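Local coordinates for putative Outer membrane protein (Helicobacter pylori, PDB 6GW5), which is the extracellular domain of the SabA adhesin, an outer membrane lectin that probably binds host glycans to attach the bacterium to the stomach lining, at residues P96-Q100 with Q122-D126. Numbering follows the deposited sequence.
Sequences PASVQ and QTTYD
P96-Q100 is an extended loop, mostly polyproline-like in phi/psi except at S98 (-70/-5), where it bends; Q122-D126 is the first turn of helix 122-139, with D126 N hydrogen-bonded to Q122 O at 3.0 Å. The closest CA atoms are those of A97 and Q122, 6.7 Å apart. A97 and V99 point toward the helix, P96 away. Q122, with chi1 and chi2 both t, stretches out to the loop: its OE1 lies 3.1 Å from A97 CB, a tight contact, and its NE2 3.9 Å from V99 CG1. The same NE2 donates a hydrogen bond to D126 OD2 (3.0 Å), one helical turn along, which with chi3 -48° helps orient the amide; D126 is m at chi1, and its OD1 stands 3.9 Å from V99 CG1. V99, also m, places CG2 4.0 Å from CE2 of Y125, whose ring (chi1 t, chi2 75°) meets the methyl obliquely. Y125 OH comes within 4.1 Å of Q100 O. The segments bury 204 Å², largely by van der Waals contact. Backbone hydrogen bonds join V88 to A97 and V89 to Q122. A surface loop thus packs on the first turn of a predicted coiled-coil helix, beside the parallel strand pair 87-89/119-121.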
ATOM      1  N   PRO A  96     -37.449 -20.818 -19.422  1.00 93.53           N
ATOM      2  CA  PRO A  96     -36.139 -20.239 -19.883  1.00 90.51           C
ATOM      3  C   PRO A  96     -36.288 -18.851 -20.501  1.00 90.47           C
ATOM      4  O   PRO A  96     -37.179 -18.604 -21.321  1.00 93.47           O
ATOM      5  CB  PRO A  96     -35.593 -21.228 -20.955  1.00 85.06           C
ATOM      6  CG  PRO A  96     -36.497 -22.394 -20.937  1.00 87.51           C
ATOM      7  CD  PRO A  96     -37.730 -22.073 -20.142  1.00 93.16           C
ATOM      8  N   ALA A  97     -35.415 -17.946 -20.102  1.00 90.55           N
ATOM      9  CA  ALA A  97     -35.613 -16.531 -20.413  1.00 85.35           C
ATOM     10  C   ALA A  97     -35.044 -16.207 -21.779  1.00 81.30           C
ATOM     11  O   ALA A  97     -34.084 -16.837 -22.222  1.00 78.39           O
ATOM     12  CB  ALA A  97     -34.960 -15.677 -19.347  1.00 86.99           C
ATOM     13  N   SER A  98     -35.617 -15.199 -22.420  1.00 81.99           N
ATOM     14  CA  SER A  98     -35.190 -14.777 -23.749  1.00 88.62           C
ATOM     15  C   SER A  98     -33.804 -14.079 -23.845  1.00 92.00           C
ATOM     16  O   SER A  98     -33.372 -13.749 -24.956  1.00 90.11           O
ATOM     17  CB  SER A  98     -36.252 -13.830 -24.317  1.00 90.17           C
ATOM     18  OG  SER A  98     -35.948 -13.467 -25.655  1.00 94.10           O
ATOM     19  N   VAL A  99     -33.141 -13.825 -22.711  1.00 88.05           N
ATOM     20  CA  VAL A  99     -31.862 -13.069 -22.668  1.00 78.07           C
ATOM     21  C   VAL A  99     -30.667 -13.686 -23.375  1.00 71.54           C
ATOM     22  O   VAL A  99     -30.471 -14.898 -23.361  1.00 66.48           O
ATOM     23  CB  VAL A  99     -31.383 -12.760 -21.230  1.00 81.83           C
ATOM     24  CG1 VAL A  99     -32.306 -11.741 -20.577  1.00 91.55           C
ATOM     25  CG2 VAL A  99     -31.246 -14.026 -20.380  1.00 76.99           C
ATOM     26  N   GLN A 100     -29.848 -12.804 -23.943  1.00 72.70           N
ATOM     27  CA  GLN A 100     -28.694 -13.183 -24.753  1.00 74.84           C
ATOM     28  C   GLN A 100     -27.644 -13.854 -23.904  1.00 66.12           C
ATOM     29  O   GLN A 100     -27.322 -13.363 -22.834  1.00 69.94           O
ATOM     30  CB  GLN A 100     -28.066 -11.940 -25.388  1.00 79.73           C
ATOM     31  CG  GLN A 100     -26.951 -12.264 -26.381  1.00 86.23           C
ATOM     32  CD  GLN A 100     -27.119 -11.453 -27.651  1.00100.19           C
ATOM     33  OE1 GLN A 100     -27.173 -10.211 -27.605  1.00 94.70           O
ATOM     34  NE2 GLN A 100     -27.233 -12.141 -28.790  1.00 96.02           N
ATOM     35  N   GLN A 122     -34.643 -14.341 -13.756  1.00 54.29           N
ATOM     36  CA  GLN A 122     -34.437 -13.248 -14.678  1.00 52.65           C
ATOM     37  C   GLN A 122     -34.429 -11.875 -13.975  1.00 57.66           C
ATOM     38  O   GLN A 122     -33.596 -11.025 -14.317  1.00 59.64           O
ATOM     39  CB  GLN A 122     -35.451 -13.253 -15.831  1.00 46.75           C
ATOM     40  CG  GLN A 122     -34.851 -12.580 -17.028  1.00 55.68           C
ATOM     41  CD  GLN A 122     -35.780 -12.263 -18.183  1.00 55.97           C
ATOM     42  OE1 GLN A 122     -36.559 -13.100 -18.645  1.00 64.83           O
ATOM     43  NE2 GLN A 122     -35.670 -11.024 -18.684  1.00 55.73           N
ATOM     44  N   THR A 123     -35.337 -11.660 -13.023  1.00 57.86           N
ATOM     45  CA  THR A 123     -35.294 -10.481 -12.154  1.00 64.41           C
ATOM     46  C   THR A 123     -33.834 -10.187 -11.708  1.00 65.59           C
ATOM     47  O   THR A 123     -33.262  -9.133 -12.048  1.00 59.05           O
ATOM     48  CB  THR A 123     -36.175 -10.717 -10.892  1.00 65.46           C
ATOM     49  OG1 THR A 123     -37.524 -10.903 -11.295  1.00 65.48           O
ATOM     50  CG2 THR A 123     -36.111  -9.544  -9.906  1.00 69.14           C
ATOM     51  N   THR A 124     -33.249 -11.142 -10.974  1.00 60.36           N
ATOM     52  CA  THR A 124     -31.952 -10.968 -10.381  1.00 55.89           C
ATOM     53  C   THR A 124     -30.897 -10.729 -11.460  1.00 53.56           C
ATOM     54  O   THR A 124     -30.042  -9.854 -11.319  1.00 60.68           O
ATOM     55  CB  THR A 124     -31.570 -12.175  -9.529  1.00 58.97           C
ATOM     56  OG1 THR A 124     -32.528 -12.374  -8.475  1.00 59.24           O
ATOM     57  CG2 THR A 124     -30.205 -11.966  -8.900  1.00 64.09           C
ATOM     58  N   TYR A 125     -30.963 -11.474 -12.549  1.00 53.41           N
ATOM     59  CA  TYR A 125     -29.957 -11.365 -13.598  1.00 50.96           C
ATOM     60  C   TYR A 125     -29.948  -9.989 -14.249  1.00 55.81           C
ATOM     61  O   TYR A 125     -28.893  -9.475 -14.607  1.00 61.25           O
ATOM     62  CB  TYR A 125     -30.139 -12.437 -14.662  1.00 47.31           C
ATOM     63  CG  TYR A 125     -29.224 -12.249 -15.872  1.00 50.52           C
ATOM     64  CD1 TYR A 125     -27.850 -12.561 -15.797  1.00 48.52           C
ATOM     65  CD2 TYR A 125     -29.724 -11.770 -17.100  1.00 45.15           C
ATOM     66  CE1 TYR A 125     -27.026 -12.399 -16.895  1.00 42.78           C
ATOM     67  CE2 TYR A 125     -28.903 -11.597 -18.195  1.00 41.26           C
ATOM     68  CZ  TYR A 125     -27.559 -11.898 -18.081  1.00 43.38           C
ATOM     69  OH  TYR A 125     -26.747 -11.720 -19.172  1.00 47.17           O
ATOM     70  N   ASP A 126     -31.122  -9.415 -14.448  1.00 62.56           N
ATOM     71  CA  ASP A 126     -31.238  -8.191 -15.245  1.00 62.51           C
ATOM     72  C   ASP A 126     -30.573  -7.041 -14.478  1.00 61.44           C
ATOM     73  O   ASP A 126     -29.992  -6.142 -15.105  1.00 57.29           O
ATOM     74  CB  ASP A 126     -32.723  -7.865 -15.628  1.00 65.51           C
ATOM     75  CG  ASP A 126     -33.305  -8.769 -16.768  1.00 67.12           C
ATOM     76  OD1 ASP A 126     -32.562  -9.204 -17.683  1.00 70.73           O
ATOM     77  OD2 ASP A 126     -34.535  -9.056 -16.736  1.00 72.68           O
TER